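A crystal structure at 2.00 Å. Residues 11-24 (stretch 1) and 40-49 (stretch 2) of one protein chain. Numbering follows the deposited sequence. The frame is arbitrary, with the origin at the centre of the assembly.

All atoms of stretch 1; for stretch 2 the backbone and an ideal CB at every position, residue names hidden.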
ATOM      1  N   ALA A  11     -12.089   7.659  12.635  1.00 68.14           N
ATOM      2  CA  ALA A  11     -12.241   8.643  11.558  1.00 67.68           C
ATOM      3  C   ALA A  11     -11.356   8.336  10.326  1.00 67.51           C
ATOM      4  O   ALA A  11     -10.153   8.613  10.375  1.00 67.64           O
ATOM      5  CB  ALA A  11     -11.939  10.036  12.091  1.00 67.64           C
ATOM      6  N   LYS A  12     -11.881   7.756   9.234  1.00 66.92           N
ATOM      7  CA  LYS A  12     -13.233   7.154   9.039  1.00 66.32           C
ATOM      8  C   LYS A  12     -14.452   8.095   9.009  1.00 65.80           C
ATOM      9  O   LYS A  12     -15.067   8.258   7.950  1.00 65.66           O
ATOM     10  CB  LYS A  12     -13.465   5.915   9.924  1.00 66.43           C
ATOM     11  CG  LYS A  12     -14.383   4.862   9.301  1.00 66.50           C
ATOM     12  CD  LYS A  12     -14.110   3.482   9.903  1.00 66.90           C
ATOM     13  CE  LYS A  12     -15.074   2.424   9.377  1.00 67.11           C
ATOM     14  NZ  LYS A  12     -14.886   1.102  10.055  1.00 67.02           N
ATOM     15  N   ARG A  13     -14.812   8.687  10.150  1.00 65.04           N
ATOM     16  CA  ARG A  13     -15.837   9.734  10.181  1.00 64.62           C
ATOM     17  C   ARG A  13     -15.338  10.975   9.427  1.00 63.35           C
ATOM     18  O   ARG A  13     -16.119  11.686   8.787  1.00 63.33           O
ATOM     19  CB  ARG A  13     -16.244  10.087  11.623  1.00 64.57           C
ATOM     20  CG  ARG A  13     -15.239  10.952  12.403  1.00 65.23           C
ATOM     21  CD  ARG A  13     -15.808  11.448  13.729  1.00 65.41           C
ATOM     22  NE  ARG A  13     -16.123  10.347  14.642  1.00 69.07           N
ATOM     23  CZ  ARG A  13     -15.329   9.921  15.623  1.00 68.51           C
ATOM     24  NH1 ARG A  13     -14.152  10.503  15.846  1.00 71.43           N
ATOM     25  NH2 ARG A  13     -15.716   8.907  16.389  1.00 71.83           N
ATOM     26  N   GLN A  14     -14.028  11.209   9.507  1.00 61.94           N
ATOM     27  CA  GLN A  14     -13.370  12.299   8.803  1.00 60.77           C
ATOM     28  C   GLN A  14     -13.304  12.001   7.306  1.00 59.09           C
ATOM     29  O   GLN A  14     -13.492  12.902   6.496  1.00 58.97           O
ATOM     30  CB  GLN A  14     -11.970  12.528   9.375  1.00 60.71           C
ATOM     31  CG  GLN A  14     -11.245  13.777   8.863  1.00 61.24           C
ATOM     32  CD  GLN A  14      -9.887  13.957   9.520  1.00 60.83           C
ATOM     33  OE1 GLN A  14      -9.665  14.909  10.278  1.00 62.24           O
ATOM     34  NE2 GLN A  14      -8.977  13.029   9.250  1.00 62.68           N
ATOM     35  N   ILE A  15     -13.039  10.743   6.947  1.00 57.43           N
ATOM     36  CA  ILE A  15     -13.073  10.320   5.543  1.00 55.71           C
ATOM     37  C   ILE A  15     -14.437  10.659   4.942  1.00 54.53           C
ATOM     38  O   ILE A  15     -14.502  11.179   3.836  1.00 54.27           O
ATOM     39  CB  ILE A  15     -12.736   8.800   5.342  1.00 55.75           C
ATOM     40  CG1 ILE A  15     -11.326   8.455   5.854  1.00 55.80           C
ATOM     41  CG2 ILE A  15     -12.872   8.379   3.870  1.00 55.42           C
ATOM     42  CD1 ILE A  15     -10.174   9.192   5.173  1.00 55.10           C
ATOM     43  N   LYS A  16     -15.511  10.380   5.684  1.00 53.24           N
ATOM     44  CA  LYS A  16     -16.871  10.772   5.290  1.00 51.99           C
ATOM     45  C   LYS A  16     -17.015  12.287   5.081  1.00 50.59           C
ATOM     46  O   LYS A  16     -17.656  12.720   4.131  1.00 50.53           O
ATOM     47  CB  LYS A  16     -17.902  10.288   6.313  1.00 52.18           C
ATOM     48  CG  LYS A  16     -17.959   8.777   6.539  1.00 53.18           C
ATOM     49  CD  LYS A  16     -18.645   8.031   5.410  1.00 54.54           C
ATOM     50  CE  LYS A  16     -17.686   7.079   4.701  1.00 56.05           C
ATOM     51  NZ  LYS A  16     -18.309   6.462   3.485  1.00 55.32           N
ATOM     52  N   ASP A  17     -16.403  13.079   5.959  1.00 49.15           N
ATOM     53  CA  ASP A  17     -16.380  14.540   5.805  1.00 47.76           C
ATOM     54  C   ASP A  17     -15.598  14.970   4.571  1.00 46.31           C
ATOM     55  O   ASP A  17     -15.934  15.970   3.927  1.00 46.29           O
ATOM     56  CB  ASP A  17     -15.805  15.233   7.051  1.00 47.97           C
ATOM     57  CG  ASP A  17     -16.686  15.054   8.296  1.00 48.92           C
ATOM     58  OD1 ASP A  17     -16.120  14.981   9.410  1.00 49.85           O
ATOM     59  OD2 ASP A  17     -17.932  14.982   8.172  1.00 49.05           O
ATOM     60  N   LEU A  18     -14.544  14.230   4.242  1.00 44.35           N
ATOM     61  CA  LEU A  18     -13.734  14.579   3.070  1.00 42.65           C
ATOM     62  C   LEU A  18     -14.460  14.152   1.802  1.00 41.29           C
ATOM     63  O   LEU A  18     -14.374  14.825   0.780  1.00 40.83           O
ATOM     64  CB  LEU A  18     -12.339  13.950   3.129  1.00 42.73           C
ATOM     65  CG  LEU A  18     -11.332  14.466   4.160  1.00 43.39           C
ATOM     66  CD1 LEU A  18     -10.014  13.740   4.012  1.00 44.34           C
ATOM     67  CD2 LEU A  18     -11.101  15.948   4.012  1.00 43.18           C
ATOM     68  N   LEU A  19     -15.182  13.039   1.895  1.00 40.06           N
ATOM     69  CA  LEU A  19     -15.914  12.451   0.772  1.00 39.43           C
ATOM     70  C   LEU A  19     -17.012  13.361   0.248  1.00 39.19           C
ATOM     71  O   LEU A  19     -17.329  13.333  -0.945  1.00 38.99           O
ATOM     72  CB  LEU A  19     -16.531  11.112   1.187  1.00 39.15           C
ATOM     73  CG  LEU A  19     -16.068   9.762   0.629  1.00 39.65           C
ATOM     74  CD1 LEU A  19     -14.774   9.812  -0.172  1.00 39.00           C
ATOM     75  CD2 LEU A  19     -15.968   8.760   1.778  1.00 39.52           C
ATOM     76  N   ARG A  20     -17.599  14.163   1.136  1.00 38.54           N
ATOM     77  CA  ARG A  20     -18.706  15.038   0.743  1.00 38.37           C
ATOM     78  C   ARG A  20     -18.249  16.119  -0.234  1.00 37.32           C
ATOM     79  O   ARG A  20     -19.051  16.662  -0.987  1.00 37.27           O
ATOM     80  CB  ARG A  20     -19.388  15.655   1.974  1.00 39.24           C
ATOM     81  CG  ARG A  20     -20.128  14.638   2.835  1.00 41.58           C
ATOM     82  CD  ARG A  20     -21.217  15.303   3.664  1.00 46.60           C
ATOM     83  NE  ARG A  20     -20.795  15.611   5.027  1.00 50.05           N
ATOM     84  CZ  ARG A  20     -21.000  14.816   6.078  1.00 50.73           C
ATOM     85  NH1 ARG A  20     -21.610  13.643   5.927  1.00 52.97           N
ATOM     86  NH2 ARG A  20     -20.585  15.188   7.286  1.00 54.04           N
ATOM     87  N   LEU A  21     -16.949  16.421  -0.209  1.00 36.00           N
ATOM     88  CA  LEU A  21     -16.363  17.438  -1.084  1.00 34.64           C
ATOM     89  C   LEU A  21     -16.137  16.958  -2.517  1.00 33.32           C
ATOM     90  O   LEU A  21     -15.864  17.768  -3.417  1.00 32.20           O
ATOM     91  CB  LEU A  21     -15.024  17.936  -0.506  1.00 35.10           C
ATOM     92  CG  LEU A  21     -14.965  18.658   0.842  1.00 36.14           C
ATOM     93  CD1 LEU A  21     -13.529  19.117   1.099  1.00 37.70           C
ATOM     94  CD2 LEU A  21     -15.912  19.860   0.900  1.00 38.16           C
ATOM     95  N   VAL A  22     -16.244  15.647  -2.734  1.00 32.06           N
ATOM     96  CA  VAL A  22     -15.753  15.054  -3.984  1.00 30.75           C
ATOM     97  C   VAL A  22     -16.772  14.204  -4.684  1.00 29.78           C
ATOM     98  O   VAL A  22     -17.764  13.805  -4.095  1.00 30.30           O
ATOM     99  CB  VAL A  22     -14.463  14.212  -3.757  1.00 30.90           C
ATOM    100  CG1 VAL A  22     -13.389  15.062  -3.091  1.00 30.35           C
ATOM    101  CG2 VAL A  22     -14.757  12.942  -2.935  1.00 29.77           C
ATOM    102  N   ASN A  23     -16.505  13.914  -5.951  1.00 28.88           N
ATOM    103  CA  ASN A  23     -17.352  13.044  -6.747  1.00 28.13           C
ATOM    104  C   ASN A  23     -16.569  11.857  -7.316  1.00 27.56           C
ATOM    105  O   ASN A  23     -17.151  10.971  -7.932  1.00 27.54           O
ATOM    106  CB  ASN A  23     -18.070  13.841  -7.865  1.00 28.18           C
ATOM    107  CG  ASN A  23     -17.111  14.477  -8.876  1.00 27.82           C
ATOM    108  OD1 ASN A  23     -15.999  13.995  -9.108  1.00 25.70           O
ATOM    109  ND2 ASN A  23     -17.558  15.570  -9.498  1.00 25.97           N
ATOM    110  N   THR A  24     -15.253  11.866  -7.088  1.00 26.72           N
ATOM    111  CA  THR A  24     -14.334  10.845  -7.569  1.00 26.10           C
ATOM    112  C   THR A  24     -13.325  10.480  -6.459  1.00 25.79           C
ATOM    113  O   THR A  24     -12.895  11.345  -5.692  1.00 25.22           O
ATOM    114  CB  THR A  24     -13.593  11.360  -8.839  1.00 26.28           C
ATOM    115  OG1 THR A  24     -14.563  11.770  -9.811  1.00 25.85           O
ATOM    116  CG2 THR A  24     -12.647  10.296  -9.457  1.00 25.51           C
ATOM    117  N   UNK A  40     -11.352  -1.204   2.634  1.00 43.18           N
ATOM    118  CA  UNK A  40     -12.513  -1.843   3.246  1.00 45.67           C
ATOM    119  C   UNK A  40     -12.915  -1.055   4.491  1.00 46.59           C
ATOM    120  O   UNK A  40     -12.059  -0.632   5.271  1.00 46.97           O
ATOM    121  CB  UNK A  40     -12.216  -3.302   3.596  1.00 45.67           C
ATOM    122  N   UNK A  41     -14.217  -0.837   4.661  1.00 47.63           N
ATOM    123  CA  UNK A  41     -14.720  -0.078   5.798  1.00 48.45           C
ATOM    124  C   UNK A  41     -15.429   1.189   5.371  1.00 49.31           C
ATOM    125  O   UNK A  41     -16.492   1.518   5.909  1.00 49.99           O
ATOM    126  CB  UNK A  41     -13.573   0.269   6.750  1.00 48.45           C
ATOM    127  N   UNK A  42     -14.850   1.896   4.402  1.00 49.57           N
ATOM    128  CA  UNK A  42     -15.410   3.164   3.929  1.00 49.71           C
ATOM    129  C   UNK A  42     -16.212   2.967   2.628  1.00 49.61           C
ATOM    130  O   UNK A  42     -15.817   2.204   1.747  1.00 49.66           O
ATOM    131  CB  UNK A  42     -14.291   4.184   3.709  1.00 49.71           C
ATOM    132  N   UNK A  43     -17.358   3.635   2.550  1.00 49.46           N
ATOM    133  CA  UNK A  43     -18.306   3.464   1.458  1.00 49.49           C
ATOM    134  C   UNK A  43     -18.007   4.464   0.343  1.00 48.82           C
ATOM    135  O   UNK A  43     -18.148   5.669   0.538  1.00 48.51           O
ATOM    136  CB  UNK A  43     -19.742   3.631   1.959  1.00 49.49           C
ATOM    137  N   UNK A  44     -17.578   3.942  -0.809  1.00 48.59           N
ATOM    138  CA  UNK A  44     -17.301   4.736  -2.015  1.00 48.06           C
ATOM    139  C   UNK A  44     -18.328   4.460  -3.111  1.00 48.36           C
ATOM    140  O   UNK A  44     -18.088   4.804  -4.275  1.00 48.58           O
ATOM    141  CB  UNK A  44     -15.893   4.439  -2.536  1.00 48.06           C
ATOM    142  N   UNK A  45     -19.448   3.822  -2.770  1.00 48.36           N
ATOM    143  CA  UNK A  45     -20.441   3.425  -3.791  1.00 48.11           C
ATOM    144  C   UNK A  45     -21.213   4.594  -4.449  1.00 47.34           C
ATOM    145  O   UNK A  45     -21.873   4.401  -5.476  1.00 47.64           O
ATOM    146  CB  UNK A  45     -21.452   2.473  -3.149  1.00 48.11           C
ATOM    147  N   UNK A  46     -21.124   5.793  -3.870  1.00 46.17           N
ATOM    148  CA  UNK A  46     -21.770   6.988  -4.445  1.00 45.30           C
ATOM    149  C   UNK A  46     -20.800   7.848  -5.289  1.00 43.33           C
ATOM    150  O   UNK A  46     -21.186   8.881  -5.851  1.00 43.33           O
ATOM    151  CB  UNK A  46     -22.360   7.841  -3.320  1.00 45.30           C
ATOM    152  N   UNK A  47     -19.542   7.410  -5.364  1.00 40.93           N
ATOM    153  CA  UNK A  47     -18.495   8.143  -6.076  1.00 38.28           C
ATOM    154  C   UNK A  47     -17.955   7.317  -7.216  1.00 36.58           C
ATOM    155  O   UNK A  47     -18.106   6.097  -7.224  1.00 36.52           O
ATOM    156  CB  UNK A  47     -17.360   8.535  -5.128  1.00 38.28           C
ATOM    157  N   UNK A  48     -17.322   7.983  -8.177  1.00 34.62           N
ATOM    158  CA  UNK A  48     -16.576   7.295  -9.220  1.00 32.95           C
ATOM    159  C   UNK A  48     -15.244   6.860  -8.620  1.00 31.17           C
ATOM    160  O   UNK A  48     -14.426   7.697  -8.237  1.00 30.58           O
ATOM    161  CB  UNK A  48     -16.373   8.185 -10.448  1.00 32.95           C
ATOM    162  N   UNK A  49     -15.034   5.553  -8.530  1.00 29.37           N
ATOM    163  CA  UNK A  49     -13.850   5.013  -7.859  1.00 28.07           C
ATOM    164  C   UNK A  49     -12.882   4.396  -8.872  1.00 27.78           C
ATOM    165  O   UNK A  49     -13.288   3.626  -9.742  1.00 27.26           O
ATOM    166  CB  UNK A  49     -14.258   3.970  -6.817  1.00 28.07           C
TER

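Position 40 begins the stretch out of reach of stretch 1. No atom of stretch 1 lies within 5.5 Å of its ideal CB, so almost any side chain would fit. The residue is Tyr40, and its ring makes no contact here.

Position 41 has phi 117° and psi -43°. At these angles a CB would be jammed against the carbonyl O of the residue before. That alone calls for glycine. The ideal CB would also lie 3.7 Å from NZ of Lys12. The residue is Gly41. The extended Lys12 side chain passes close by, with its CE 3.9 Å from O of Gly41.

Position 42 points its CB toward the helix of stretch 1. The ideal CB is 4.4 Å from CG2 of Ile15 and 4.6 Å from CE of Lys16. The surroundings are mostly apolar and the space is short, so valine, isoleucine, leucine or perhaps alanine would suit. The residue is Val42. Its CG2 packs 3.6 Å from CG2 of Ile15 and 3.7 Å from CD2 of Leu19. Ile15 and Leu19 lie one helical turn apart, so one methyl group touches both.

Position 43 points sideways. The ideal CB is 3.5 Å from NZ of Lys16, a positive charge that favours an acidic or polar residue without requiring one. The residue is Asp43, but the end of its side chain leads away. Lys16 instead makes a weak hydrogen bond to the backbone, from NZ to O of Asp43 at 3.1 Å. The carboxylate serves its own loop: OD1 of Asp43 accepts from the backbone N of position 45 at 2.9 Å.

Position 44 starts a type I turn. Its ideal CB touches nothing of stretch 1, so only a long side chain could return to the helix. A large apolar residue could reach Leu19. The residue is Phe44, whose CE1 comes 4.2 Å from CD1 of Leu19.

Positions 45 and 46 are the middle of the turn and do not touch stretch 1. Small or polar residues would be at ease. They are Ser45 and Arg46. OG of Ser45 gives a very short hydrogen bond to OD1 of Asp43, 2.5 Å.

Position 47 points toward stretch 1, where the turn from Leu19 to Val22 presents carbonyl oxygens. A long side chain ending in a donor would suit, such as lysine, arginine or glutamine. The residue is Lys47. Its NZ donates hydrogen bonds to O of Leu19 at 2.6 Å and O of Val22 at 2.8 Å, so one amino group ties both ends of that turn to stretch 2.

Position 48 pairs with Thr24 in a parallel bridge. Its backbone N donates to O of Asn23 at 3.0 Å, which any residue but proline could do. The ideal CB is 4.1 Å from OG1 of Thr24, on the same sheet face; polar or beta-branched residues would suit. The residue is Glu48, and its end leads away.

Position 49 continues the strand, CB pointing away. Stretch 1 sets no demand. It is Thr49.

Stretch 2 (40-49) YGVDFSRKET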
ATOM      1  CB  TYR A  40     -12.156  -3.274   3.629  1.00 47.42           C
ATOM      2  CG  TYR A  40     -13.276  -4.281   3.513  1.00 48.78           C
ATOM      3  CD1 TYR A  40     -13.342  -5.150   2.420  1.00 50.64           C
ATOM      4  CD2 TYR A  40     -14.248  -4.400   4.504  1.00 49.62           C
ATOM      5  CE1 TYR A  40     -14.359  -6.107   2.305  1.00 51.62           C
ATOM      6  CE2 TYR A  40     -15.274  -5.348   4.399  1.00 51.25           C
ATOM      7  CZ  TYR A  40     -15.323  -6.201   3.294  1.00 49.75           C
ATOM      8  OH  TYR A  40     -16.332  -7.145   3.175  1.00 49.98           O
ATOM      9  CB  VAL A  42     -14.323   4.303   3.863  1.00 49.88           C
ATOM     10  CG1 VAL A  42     -12.973   3.770   3.435  1.00 50.37           C
ATOM     11  CG2 VAL A  42     -14.754   5.468   2.981  1.00 49.75           C
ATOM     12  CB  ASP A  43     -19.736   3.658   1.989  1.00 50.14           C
ATOM     13  CG  ASP A  43     -20.810   3.257   0.991  1.00 50.79           C
ATOM     14  OD1 ASP A  43     -20.496   2.948  -0.172  1.00 52.94           O
ATOM     15  OD2 ASP A  43     -21.998   3.243   1.379  1.00 53.88           O
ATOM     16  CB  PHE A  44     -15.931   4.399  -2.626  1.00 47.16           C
ATOM     17  CG  PHE A  44     -14.765   4.547  -1.699  1.00 45.88           C
ATOM     18  CD1 PHE A  44     -14.651   5.638  -0.850  1.00 44.55           C
ATOM     19  CD2 PHE A  44     -13.748   3.599  -1.714  1.00 45.79           C
ATOM     20  CE1 PHE A  44     -13.558   5.772  -0.012  1.00 43.67           C
ATOM     21  CE2 PHE A  44     -12.648   3.727  -0.888  1.00 44.57           C
ATOM     22  CZ  PHE A  44     -12.556   4.813  -0.029  1.00 45.98           C
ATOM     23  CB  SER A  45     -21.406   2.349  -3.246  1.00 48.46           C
ATOM     24  OG  SER A  45     -22.058   2.784  -2.061  1.00 48.87           O
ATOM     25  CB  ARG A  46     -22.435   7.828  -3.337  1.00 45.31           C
ATOM     26  CG  ARG A  46     -23.724   7.197  -2.767  1.00 46.44           C
ATOM     27  CD  ARG A  46     -24.411   8.057  -1.678  1.00 46.57           C
ATOM     28  NE  ARG A  46     -24.456   9.494  -1.988  1.00 51.87           N
ATOM     29  CZ  ARG A  46     -25.212  10.054  -2.938  1.00 51.19           C
ATOM     30  NH1 ARG A  46     -25.169  11.368  -3.136  1.00 53.03           N
ATOM     31  NH2 ARG A  46     -26.005   9.308  -3.697  1.00 53.63           N
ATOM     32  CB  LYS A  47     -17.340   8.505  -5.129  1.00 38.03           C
ATOM     33  CG  LYS A  47     -17.782   8.997  -3.760  1.00 37.49           C
ATOM     34  CD  LYS A  47     -18.324  10.418  -3.786  1.00 35.06           C
ATOM     35  CE  LYS A  47     -18.879  10.785  -2.419  1.00 35.80           C
ATOM     36  NZ  LYS A  47     -19.289  12.217  -2.335  1.00 34.74           N
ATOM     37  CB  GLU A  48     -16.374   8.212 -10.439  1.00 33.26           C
ATOM     38  CG  GLU A  48     -15.587   7.593 -11.589  1.00 35.68           C
ATOM     39  CD  GLU A  48     -16.290   6.413 -12.232  1.00 36.92           C
ATOM     40  OE1 GLU A  48     -17.534   6.353 -12.158  1.00 39.96           O
ATOM     41  OE2 GLU A  48     -15.602   5.539 -12.811  1.00 39.74           O
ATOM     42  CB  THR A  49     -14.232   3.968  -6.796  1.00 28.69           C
ATOM     43  OG1 THR A  49     -15.069   4.578  -5.805  1.00 29.65           O
ATOM     44  CG2 THR A  49     -12.990   3.361  -6.117  1.00 27.78           C
TER
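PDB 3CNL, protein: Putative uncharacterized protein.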